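Local coordinates for ferric iron-binding protein HitA (Pseudomonas aeruginosa PAO1, PDB 6IWF), which binds ferric iron as a solute-binding protein, probably for an iron uptake system, and is implicated in the internalisation of gallium, at residues 5-10 against 242-247; 32-35 against 39-42; 44-49 against 66-71. All coordinates share one frame; numbering follows the deposited sequence.

Contact 1: 5-10 against 242-247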
ATOM      1  N   LEU A   5     -10.254   2.387  22.612  1.00 18.00           N
ATOM      2  CA  LEU A   5      -9.871   1.439  21.569  1.00 14.07           C
ATOM      3  C   LEU A   5      -8.362   1.494  21.361  1.00 15.90           C
ATOM      4  O   LEU A   5      -7.749   2.561  21.453  1.00 17.84           O
ATOM      5  CB  LEU A   5     -10.576   1.758  20.250  1.00 15.73           C
ATOM      6  CG  LEU A   5     -12.071   1.480  20.107  1.00 17.62           C
ATOM      7  CD1 LEU A   5     -12.568   1.820  18.697  1.00 13.50           C
ATOM      8  CD2 LEU A   5     -12.390   0.031  20.451  1.00 17.27           C
ATOM      9  N   THR A   6      -7.766   0.339  21.081  1.00 14.85           N
ATOM     10  CA  THR A   6      -6.357   0.255  20.715  1.00 12.92           C
ATOM     11  C   THR A   6      -6.276   0.001  19.215  1.00 12.13           C
ATOM     12  O   THR A   6      -6.851  -0.974  18.722  1.00 11.42           O
ATOM     13  CB  THR A   6      -5.643  -0.853  21.489  1.00 15.64           C
ATOM     14  OG1 THR A   6      -5.750  -0.607  22.902  1.00 20.83           O
ATOM     15  CG2 THR A   6      -4.171  -0.898  21.102  1.00 18.28           C
ATOM     16  N   LEU A   7      -5.609   0.906  18.495  1.00 11.06           N
ATOM     17  CA  LEU A   7      -5.399   0.799  17.060  1.00 12.20           C
ATOM     18  C   LEU A   7      -3.953   0.399  16.815  1.00 11.10           C
ATOM     19  O   LEU A   7      -3.037   1.134  17.191  1.00 12.21           O
ATOM     20  CB  LEU A   7      -5.703   2.121  16.352  1.00 11.20           C
ATOM     21  CG  LEU A   7      -5.335   2.187  14.862  1.00 11.18           C
ATOM     22  CD1 LEU A   7      -6.198   1.183  14.091  1.00 10.84           C
ATOM     23  CD2 LEU A   7      -5.499   3.609  14.299  1.00  9.93           C
ATOM     24  N   TYR A   8      -3.753  -0.757  16.191  1.00 10.60           N
ATOM     25  CA  TYR A   8      -2.442  -1.149  15.677  1.00 11.52           C
ATOM     26  C   TYR A   8      -2.316  -0.555  14.282  1.00 10.22           C
ATOM     27  O   TYR A   8      -3.015  -0.988  13.359  1.00 10.18           O
ATOM     28  CB  TYR A   8      -2.300  -2.672  15.639  1.00 10.12           C
ATOM     29  CG  TYR A   8      -1.894  -3.303  16.960  1.00 10.96           C
ATOM     30  CD1 TYR A   8      -2.131  -2.654  18.169  1.00 13.42           C
ATOM     31  CD2 TYR A   8      -1.277  -4.547  16.995  1.00 16.06           C
ATOM     32  CE1 TYR A   8      -1.767  -3.231  19.371  1.00 13.44           C
ATOM     33  CE2 TYR A   8      -0.907  -5.131  18.204  1.00 15.26           C
ATOM     34  CZ  TYR A   8      -1.162  -4.467  19.382  1.00 19.67           C
ATOM     35  OH  TYR A   8      -0.804  -5.033  20.583  1.00 23.13           O
ATOM     36  N   ASN A   9      -1.430   0.441  14.117  1.00  8.95           N
ATOM     37  CA  ASN A   9      -1.370   1.221  12.882  1.00  9.99           C
ATOM     38  C   ASN A   9      -0.085   0.919  12.122  1.00 11.54           C
ATOM     39  O   ASN A   9       0.992   1.418  12.477  1.00 11.63           O
ATOM     40  CB  ASN A   9      -1.474   2.725  13.140  1.00 11.58           C
ATOM     41  CG  ASN A   9      -1.347   3.518  11.858  1.00 13.44           C
ATOM     42  OD1 ASN A   9      -1.785   3.058  10.806  1.00 13.28           O
ATOM     43  ND2 ASN A   9      -0.708   4.692  11.923  1.00 12.76           N
ATOM     44  N   GLY A  10      -0.225   0.127  11.057  1.00  9.57           N
ATOM     45  CA  GLY A  10       0.813  -0.090  10.067  1.00 13.52           C
ATOM     46  C   GLY A  10       0.821   0.904   8.929  1.00 16.04           C
ATOM     47  O   GLY A  10       1.780   0.930   8.150  1.00 18.01           O
ATOM     48  N   GLN A 242     -16.125  -2.324  15.547  1.00  8.33           N
ATOM     49  CA  GLN A 242     -16.877  -2.309  14.298  1.00  9.74           C
ATOM     50  C   GLN A 242     -17.262  -0.887  13.916  1.00 11.12           C
ATOM     51  O   GLN A 242     -17.223  -0.517  12.738  1.00 10.07           O
ATOM     52  CB  GLN A 242     -18.127  -3.178  14.408  1.00 11.88           C
ATOM     53  CG  GLN A 242     -17.838  -4.656  14.631  1.00 12.55           C
ATOM     54  CD  GLN A 242     -17.605  -5.428  13.338  1.00 11.78           C
ATOM     55  OE1 GLN A 242     -17.879  -4.943  12.233  1.00 12.36           O
ATOM     56  NE2 GLN A 242     -17.108  -6.646  13.476  1.00 11.39           N
ATOM     57  N   GLN A 243     -17.638  -0.080  14.905  1.00 11.75           N
ATOM     58  CA  GLN A 243     -17.958   1.319  14.638  1.00 10.35           C
ATOM     59  C   GLN A 243     -16.760   2.055  14.056  1.00 11.95           C
ATOM     60  O   GLN A 243     -16.907   2.890  13.149  1.00 11.15           O
ATOM     61  CB  GLN A 243     -18.411   1.981  15.938  1.00 12.29           C
ATOM     62  CG  GLN A 243     -18.926   3.375  15.812  1.00 21.27           C
ATOM     63  CD  GLN A 243     -19.504   3.852  17.127  1.00 25.95           C
ATOM     64  OE1 GLN A 243     -19.834   3.041  17.994  1.00 24.30           O
ATOM     65  NE2 GLN A 243     -19.614   5.169  17.291  1.00 33.07           N
ATOM     66  N   PHE A 244     -15.568   1.776  14.584  1.00  9.31           N
ATOM     67  CA  PHE A 244     -14.367   2.450  14.107  1.00  8.52           C
ATOM     68  C   PHE A 244     -14.088   2.126  12.642  1.00 10.58           C
ATOM     69  O   PHE A 244     -13.812   3.027  11.842  1.00  8.86           O
ATOM     70  CB  PHE A 244     -13.171   2.076  14.979  1.00  7.77           C
ATOM     71  CG  PHE A 244     -11.928   2.815  14.620  1.00 10.35           C
ATOM     72  CD1 PHE A 244     -11.067   2.332  13.630  1.00 11.44           C
ATOM     73  CD2 PHE A 244     -11.630   4.026  15.229  1.00 11.97           C
ATOM     74  CE1 PHE A 244      -9.924   3.040  13.277  1.00  8.53           C
ATOM     75  CE2 PHE A 244     -10.488   4.733  14.883  1.00 15.81           C
ATOM     76  CZ  PHE A 244      -9.632   4.235  13.912  1.00 13.02           C
ATOM     77  N   VAL A 245     -14.131   0.841  12.275  1.00  8.86           N
ATOM     78  CA  VAL A 245     -13.826   0.477  10.890  1.00  6.85           C
ATOM     79  C   VAL A 245     -14.884   1.046   9.951  1.00  8.66           C
ATOM     80  O   VAL A 245     -14.566   1.555   8.871  1.00  8.54           O
ATOM     81  CB  VAL A 245     -13.683  -1.049  10.730  1.00  6.52           C
ATOM     82  CG1 VAL A 245     -13.535  -1.401   9.263  1.00  7.53           C
ATOM     83  CG2 VAL A 245     -12.452  -1.530  11.475  1.00  5.48           C
ATOM     84  N   ALA A 246     -16.150   1.027  10.376  1.00  9.97           N
ATOM     85  CA  ALA A 246     -17.197   1.666   9.585  1.00  9.80           C
ATOM     86  C   ALA A 246     -16.922   3.157   9.403  1.00  9.81           C
ATOM     87  O   ALA A 246     -17.145   3.709   8.316  1.00 12.64           O
ATOM     88  CB  ALA A 246     -18.557   1.431  10.244  1.00 12.47           C
ATOM     89  N   PHE A 247     -16.420   3.822  10.444  1.00  9.44           N
ATOM     90  CA  PHE A 247     -16.146   5.249  10.335  1.00 11.29           C
ATOM     91  C   PHE A 247     -14.981   5.520   9.385  1.00 12.76           C
ATOM     92  O   PHE A 247     -14.952   6.565   8.723  1.00 11.74           O
ATOM     93  CB  PHE A 247     -15.891   5.836  11.726  1.00 15.48           C
ATOM     94  CG  PHE A 247     -15.541   7.287  11.718  1.00 15.82           C
ATOM     95  CD1 PHE A 247     -16.533   8.250  11.606  1.00 17.82           C
ATOM     96  CD2 PHE A 247     -14.221   7.693  11.822  1.00 11.73           C
ATOM     97  CE1 PHE A 247     -16.209   9.590  11.588  1.00 19.01           C
ATOM     98  CE2 PHE A 247     -13.892   9.033  11.811  1.00 19.26           C
ATOM     99  CZ  PHE A 247     -14.898   9.984  11.700  1.00 21.04           C
TER

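Contact 2: 32-35 against 39-42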
ATOM      1  N   LYS A  32      -6.147   4.822  21.366  1.00 13.57           N
ATOM      2  CA  LYS A  32      -4.717   4.690  21.613  1.00 13.17           C
ATOM      3  C   LYS A  32      -4.083   4.006  20.405  1.00 16.98           C
ATOM      4  O   LYS A  32      -4.668   3.074  19.852  1.00 17.77           O
ATOM      5  CB  LYS A  32      -4.487   3.866  22.882  1.00 18.27           C
ATOM      6  CG  LYS A  32      -3.046   3.673  23.285  1.00 28.75           C
ATOM      7  CD  LYS A  32      -2.941   2.621  24.388  1.00 31.77           C
ATOM      8  CE  LYS A  32      -1.537   2.582  24.984  1.00 37.42           C
ATOM      9  NZ  LYS A  32      -0.483   2.708  23.932  1.00 38.60           N
ATOM     10  N   ILE A  33      -2.901   4.473  19.986  1.00 15.94           N
ATOM     11  CA  ILE A  33      -2.274   3.994  18.748  1.00 16.89           C
ATOM     12  C   ILE A  33      -0.949   3.311  19.064  1.00 22.25           C
ATOM     13  O   ILE A  33      -0.038   3.929  19.631  1.00 21.48           O
ATOM     14  CB  ILE A  33      -2.053   5.118  17.723  1.00 20.33           C
ATOM     15  CG1 ILE A  33      -3.377   5.792  17.371  1.00 19.05           C
ATOM     16  CG2 ILE A  33      -1.373   4.553  16.452  1.00 14.19           C
ATOM     17  CD1 ILE A  33      -3.250   6.852  16.301  1.00 20.54           C
ATOM     18  N   ARG A  34      -0.835   2.049  18.655  1.00 15.45           N
ATOM     19  CA  ARG A  34       0.422   1.310  18.668  1.00 15.44           C
ATOM     20  C   ARG A  34       0.982   1.350  17.249  1.00 19.94           C
ATOM     21  O   ARG A  34       0.405   0.765  16.328  1.00 14.70           O
ATOM     22  CB  ARG A  34       0.200  -0.121  19.150  1.00 16.84           C
ATOM     23  CG  ARG A  34       1.451  -0.809  19.691  1.00 24.01           C
ATOM     24  CD  ARG A  34       2.211  -1.518  18.592  1.00 25.66           C
ATOM     25  NE  ARG A  34       3.184  -2.472  19.123  1.00 32.34           N
ATOM     26  CZ  ARG A  34       4.454  -2.172  19.381  1.00 37.11           C
ATOM     27  NH1 ARG A  34       5.274  -3.100  19.863  1.00 32.98           N
ATOM     28  NH2 ARG A  34       4.903  -0.943  19.160  1.00 37.16           N
ATOM     29  N   LYS A  35       2.084   2.069  17.064  1.00 20.89           N
ATOM     30  CA  LYS A  35       2.665   2.249  15.745  1.00 16.92           C
ATOM     31  C   LYS A  35       3.669   1.144  15.455  1.00 16.94           C
ATOM     32  O   LYS A  35       4.465   0.772  16.322  1.00 18.83           O
ATOM     33  CB  LYS A  35       3.349   3.614  15.648  1.00 20.69           C
ATOM     34  CG  LYS A  35       3.894   3.911  14.277  1.00 19.40           C
ATOM     35  CD  LYS A  35       2.779   4.212  13.282  1.00 16.60           C
ATOM     36  CE  LYS A  35       3.322   4.326  11.872  1.00 19.74           C
ATOM     37  NZ  LYS A  35       3.390   3.004  11.176  1.00 17.09           N
ATOM     38  N   GLY A  39       4.095  -6.081   9.010  1.00 17.23           N
ATOM     39  CA  GLY A  39       4.468  -7.429   9.414  1.00 15.59           C
ATOM     40  C   GLY A  39       4.790  -7.539  10.893  1.00 18.65           C
ATOM     41  O   GLY A  39       4.436  -8.529  11.542  1.00 15.08           O
ATOM     42  N   GLN A  40       5.468  -6.528  11.444  1.00 10.98           N
ATOM     43  CA  GLN A  40       5.749  -6.521  12.874  1.00 15.84           C
ATOM     44  C   GLN A  40       4.452  -6.546  13.673  1.00 15.52           C
ATOM     45  O   GLN A  40       4.322  -7.298  14.647  1.00 16.08           O
ATOM     46  CB  GLN A  40       6.596  -5.292  13.225  1.00 19.69           C
ATOM     47  CG  GLN A  40       6.613  -4.899  14.690  1.00 24.52           C
ATOM     48  CD  GLN A  40       6.891  -3.407  14.898  1.00 30.08           C
ATOM     49  OE1 GLN A  40       7.476  -2.734  14.038  1.00 30.33           O
ATOM     50  NE2 GLN A  40       6.459  -2.884  16.043  1.00 36.11           N
ATOM     51  N   LEU A  41       3.460  -5.763  13.240  1.00 13.37           N
ATOM     52  CA  LEU A  41       2.190  -5.734  13.960  1.00 12.68           C
ATOM     53  C   LEU A  41       1.429  -7.043  13.794  1.00 13.40           C
ATOM     54  O   LEU A  41       0.860  -7.558  14.763  1.00 12.21           O
ATOM     55  CB  LEU A  41       1.347  -4.553  13.491  1.00  8.04           C
ATOM     56  CG  LEU A  41       1.925  -3.189  13.879  1.00 11.43           C
ATOM     57  CD1 LEU A  41       1.169  -2.103  13.130  1.00 10.78           C
ATOM     58  CD2 LEU A  41       1.822  -2.995  15.378  1.00 14.56           C
ATOM     59  N   ALA A  42       1.409  -7.601  12.578  1.00 11.72           N
ATOM     60  CA  ALA A  42       0.731  -8.881  12.380  1.00 11.01           C
ATOM     61  C   ALA A  42       1.411  -9.986  13.185  1.00 14.94           C
ATOM     62  O   ALA A  42       0.736 -10.844  13.770  1.00 16.51           O
ATOM     63  CB  ALA A  42       0.684  -9.229  10.893  1.00 13.96           C
TER

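Contact 3: 44-49 against 66-71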
ATOM      1  N   GLN A  44       3.098  -9.481  16.002  1.00 15.84           N
ATOM      2  CA  GLN A  44       2.771  -9.218  17.397  1.00 16.65           C
ATOM      3  C   GLN A  44       1.388  -9.750  17.736  1.00 18.67           C
ATOM      4  O   GLN A  44       1.198 -10.409  18.765  1.00 19.20           O
ATOM      5  CB  GLN A  44       2.854  -7.724  17.685  1.00 15.08           C
ATOM      6  CG  GLN A  44       2.663  -7.364  19.159  1.00 21.21           C
ATOM      7  CD  GLN A  44       2.805  -5.874  19.414  1.00 27.96           C
ATOM      8  OE1 GLN A  44       3.378  -5.145  18.595  1.00 31.94           O
ATOM      9  NE2 GLN A  44       2.280  -5.409  20.547  1.00 30.57           N
ATOM     10  N   ILE A  45       0.403  -9.478  16.871  1.00 15.35           N
ATOM     11  CA  ILE A  45      -0.944  -9.987  17.115  1.00 15.56           C
ATOM     12  C   ILE A  45      -0.938 -11.509  17.154  1.00 19.25           C
ATOM     13  O   ILE A  45      -1.596 -12.124  18.001  1.00 27.03           O
ATOM     14  CB  ILE A  45      -1.924  -9.455  16.054  1.00 15.02           C
ATOM     15  CG1 ILE A  45      -2.175  -7.962  16.277  1.00 12.54           C
ATOM     16  CG2 ILE A  45      -3.237 -10.235  16.104  1.00 16.30           C
ATOM     17  CD1 ILE A  45      -2.852  -7.257  15.090  1.00 12.51           C
ATOM     18  N   THR A  46      -0.191 -12.136  16.244  1.00 19.80           N
ATOM     19  CA  THR A  46      -0.117 -13.592  16.220  1.00 19.36           C
ATOM     20  C   THR A  46       0.483 -14.132  17.519  1.00 27.24           C
ATOM     21  O   THR A  46      -0.012 -15.122  18.072  1.00 29.05           O
ATOM     22  CB  THR A  46       0.684 -14.047  15.003  1.00 19.40           C
ATOM     23  OG1 THR A  46       0.044 -13.586  13.805  1.00 21.79           O
ATOM     24  CG2 THR A  46       0.785 -15.569  14.954  1.00 22.68           C
ATOM     25  N   GLU A  47       1.525 -13.476  18.045  1.00 21.72           N
ATOM     26  CA  GLU A  47       2.146 -13.948  19.285  1.00 22.48           C
ATOM     27  C   GLU A  47       1.322 -13.589  20.517  1.00 28.65           C
ATOM     28  O   GLU A  47       1.233 -14.391  21.454  1.00 33.06           O
ATOM     29  CB  GLU A  47       3.563 -13.386  19.434  1.00 24.58           C
ATOM     30  CG  GLU A  47       4.371 -13.479  18.161  1.00 34.02           C
ATOM     31  CD  GLU A  47       5.865 -13.248  18.328  1.00 42.39           C
ATOM     32  OE1 GLU A  47       6.330 -13.111  19.482  1.00 47.63           O
ATOM     33  OE2 GLU A  47       6.571 -13.192  17.289  1.00 32.97           O
ATOM     34  N   GLU A  48       0.721 -12.396  20.546  1.00 24.84           N
ATOM     35  CA  GLU A  48      -0.053 -11.991  21.718  1.00 26.73           C
ATOM     36  C   GLU A  48      -1.320 -12.826  21.877  1.00 30.17           C
ATOM     37  O   GLU A  48      -1.795 -13.014  23.004  1.00 32.07           O
ATOM     38  CB  GLU A  48      -0.418 -10.506  21.633  1.00 23.16           C
ATOM     39  CG  GLU A  48       0.684  -9.532  22.021  1.00 26.26           C
ATOM     40  CD  GLU A  48       0.396  -8.104  21.562  1.00 27.79           C
ATOM     41  OE1 GLU A  48      -0.493  -7.906  20.700  1.00 22.89           O
ATOM     42  OE2 GLU A  48       1.075  -7.177  22.054  1.00 36.53           O
ATOM     43  N   GLY A  49      -1.887 -13.307  20.771  1.00 28.83           N
ATOM     44  CA  GLY A  49      -3.023 -14.215  20.847  1.00 31.36           C
ATOM     45  C   GLY A  49      -4.233 -13.571  21.496  1.00 37.57           C
ATOM     46  O   GLY A  49      -4.694 -12.497  21.088  1.00 29.86           O
ATOM     47  N   ILE A  66      -4.599 -10.808   4.837  1.00  9.15           N
ATOM     48  CA  ILE A  66      -4.922 -12.127   4.313  1.00  8.64           C
ATOM     49  C   ILE A  66      -4.318 -13.192   5.212  1.00  9.22           C
ATOM     50  O   ILE A  66      -4.958 -14.209   5.502  1.00 11.92           O
ATOM     51  CB  ILE A  66      -4.451 -12.250   2.848  1.00 12.49           C
ATOM     52  CG1 ILE A  66      -5.312 -11.340   1.954  1.00 14.50           C
ATOM     53  CG2 ILE A  66      -4.537 -13.700   2.363  1.00 12.67           C
ATOM     54  CD1 ILE A  66      -4.760 -11.142   0.580  1.00 15.45           C
ATOM     55  N   ARG A  67      -3.107 -12.933   5.731  1.00  9.44           N
ATOM     56  CA  ARG A  67      -2.456 -13.861   6.662  1.00 11.11           C
ATOM     57  C   ARG A  67      -3.274 -14.016   7.940  1.00 12.52           C
ATOM     58  O   ARG A  67      -3.601 -15.137   8.348  1.00  9.71           O
ATOM     59  CB  ARG A  67      -1.033 -13.377   6.983  1.00 12.30           C
ATOM     60  CG  ARG A  67      -0.305 -14.146   8.109  1.00 18.15           C
ATOM     61  CD  ARG A  67       0.890 -13.353   8.681  1.00 18.43           C
ATOM     62  NE  ARG A  67       1.499 -14.026   9.830  1.00 25.12           N
ATOM     63  CZ  ARG A  67       2.368 -13.462  10.664  1.00 24.87           C
ATOM     64  NH1 ARG A  67       2.745 -12.205  10.491  1.00 26.26           N
ATOM     65  NH2 ARG A  67       2.866 -14.159  11.681  1.00 30.54           N
ATOM     66  N   LEU A  68      -3.625 -12.892   8.578  1.00  8.34           N
ATOM     67  CA  LEU A  68      -4.372 -12.940   9.832  1.00 10.83           C
ATOM     68  C   LEU A  68      -5.775 -13.496   9.630  1.00  9.81           C
ATOM     69  O   LEU A  68      -6.327 -14.152  10.528  1.00  8.87           O
ATOM     70  CB  LEU A  68      -4.446 -11.541  10.445  1.00  9.75           C
ATOM     71  CG  LEU A  68      -3.128 -10.959  10.960  1.00 12.55           C
ATOM     72  CD1 LEU A  68      -3.401  -9.662  11.671  1.00 15.81           C
ATOM     73  CD2 LEU A  68      -2.446 -11.912  11.901  1.00 14.79           C
ATOM     74  N   ALA A  69      -6.391 -13.198   8.483  1.00  6.63           N
ATOM     75  CA  ALA A  69      -7.710 -13.752   8.194  1.00 10.50           C
ATOM     76  C   ALA A  69      -7.649 -15.265   8.073  1.00 11.60           C
ATOM     77  O   ALA A  69      -8.516 -15.977   8.599  1.00 13.33           O
ATOM     78  CB  ALA A  69      -8.275 -13.147   6.910  1.00 11.00           C
ATOM     79  N   SER A  70      -6.640 -15.769   7.367  1.00  9.74           N
ATOM     80  CA  SER A  70      -6.472 -17.214   7.236  1.00 12.83           C
ATOM     81  C   SER A  70      -6.317 -17.887   8.591  1.00 11.67           C
ATOM     82  O   SER A  70      -6.767 -19.024   8.769  1.00 16.41           O
ATOM     83  CB  SER A  70      -5.257 -17.533   6.363  1.00 15.50           C
ATOM     84  OG  SER A  70      -5.449 -17.099   5.033  1.00 27.01           O
ATOM     85  N   ALA A  71      -5.674 -17.214   9.548  1.00  9.62           N
ATOM     86  CA  ALA A  71      -5.498 -17.762  10.886  1.00 13.97           C
ATOM     87  C   ALA A  71      -6.753 -17.662  11.737  1.00 11.44           C
ATOM     88  O   ALA A  71      -6.759 -18.175  12.863  1.00 12.97           O
ATOM     89  CB  ALA A  71      -4.349 -17.054  11.603  1.00 12.98           C
TER

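Contact 1: 5-10 against 242-247
F244 reaches from helix 238-248 toward strand 4-9 and meets two leucines of that strand, one at the root of its side chain and one at the tip. At the root, CB of F244 lies 3.8 Å from CD1 of L5, and the two side chains overlap alongside each other, pointing opposite ways. Beyond CB, CG is anti to the backbone N (chi1 -175°), which sends the ring off the helix toward the sheet. At the far end CZ of F244 comes 4.2 Å from CD2 of L7, whose side chain lies roughly perpendicular to that of F244. Both methyl groups approach the ring obliquely. L5 and L7 are two residues apart on the strand and therefore extend from the same side of it, so a single phenylalanine spans both. No hydrogen bond links the segments; three buried apolar side chains make up the whole contact, with 134 Å² of surface buried between the segments.

F23 of helix 13-27 packs edge-to-face with the F244 ring and also touches L5, while V31 of strand 30-35 touches both F244 and L7. Helix 238-248, more than 200 residues further along the chain, is thereby joined, alongside helix 13-27, to one face of the parallel strands 4-9 and 30-35, a layered arrangement of helix on sheet within a periplasmic-binding-protein fold.

Contact 2: 32-35 against 39-42
R34 and L41 make the nearest approach between strand 30-35 and helix 38-48: CD of R34 lies 3.6 Å from CD2 of L41, and the same methyl is 4.0 Å from NE of R34. The methyl thus sits against the last methylene of the arginine and the start of its guanidinium, which it meets obliquely. Q40 supplies the second touch. Its NE2 stands 3.8 Å above one face of the R34 guanidinium, displaced toward the rim, and the amide plane is turned 83° from that of the guanidinium.

The bend of the arginine at chi2 (-89°) turns its end toward the helix. Q40 leaves its helix toward the strand with CG anti to the backbone N (chi1 162°), and its extended chain delivers the amide over the guanidinium. OE1 of Q40 accepts a hydrogen bond from N of G37 in the connecting turn.

R34 is positioned chiefly by Q44, one turn further along the helix, whose OE1 accepts a hydrogen bond from NE of R34. A weak bond from NH2 of R34 to O of K35, 3.3 Å long, adds little. Y8 of strand 4-9 touches both R34 and L41. K35 directs its NZ to O of N9 and O of Q11, near H12 and E60, which bind ferric iron in this protein, although none is bound in this model.

Strands 30-35 and 56-59 both run parallel to 4-9 with helix 38-48 between them in the chain, a beta-alpha-beta crossover whose strand-to-helix turn lies here. The contact combines a methyl against the arginine methylene with an amide nitrogen over the guanidinium face; no hydrogen bond joins the two segments, and the arginine's directional link to helix 38-48 runs through Q44.

Contact 3: 44-49 against 66-71
The apolar part of the contact between helices 38-48 and 63-70 is a single pair: CD1 of L68 lies 4.2 Å from CD1 of I45, joining two buried side chains. A methyl-hydroxyl contact stands beside it, with CD2 of L68 3.6 Å from OG1 of T46, whose side chain it crosses at a slant. L68 holds CG anti to its carbonyl carbon (chi1 -68°), and one methyl of the fork serves each of the two neighbours on the opposing helix.

The polar part joins T46 to R67, whose side chains run at each other from the two helices. OG1 of T46 stands 3.5 Å above one face of the R67 guanidinium, offset toward the rim, with NH2 of R67 the nearest of its atoms at 3.6 Å. This is contact over a face, and the hydroxyl has its hydrogen bond elsewhere, with O of A42 one turn back in its own helix. R67 is extended from CG to NE, which carries its head group across to helix 38-48, where NH1 makes a weak hydrogen bond to OG of S43.

Within helix 38-48, NE2 of Q44 donates to OE2 of E48 at 2.6 Å and nearly straight (173°). The acceptor lies in the amide plane of Q44, whereas the donor meets the carboxylate from above its plane; OE1 of E48 is hydrogen-bonded to OG of S52 and to OH of Y8, which ties the pair to strand 4-9.

The short helical segments run at 21° to each other, almost parallel, with axes 11.4 Å apart at closest approach. L57 of strand 56-59 touches both I45 and L68, and Y8 touches Q44 and I45, so the two helices lie side by side on one face of the sheet.

All three contacts gather around strand 4-9 and its neighbours. The centres of contacts 1 and 2 are 12 Å apart, as are those of contacts 2 and 3, while contacts 1 and 3 lie 16 Å apart. Contacts 1 and 2 use the adjacent parallel strands 4-9 and 30-35, bonded through L5, L7 and K32; contacts 2 and 3 share helix 38-48. Along the chain, contact 2 closes before contact 3 opens, and both fall between the two segments of contact 1. L5 and L7 take helix 238-248 on one face of strand 4-9, and Y8 meets helix 38-48 on the other. Early and late sequence thus probably build one lobe, consistent with periplasmic binding proteins.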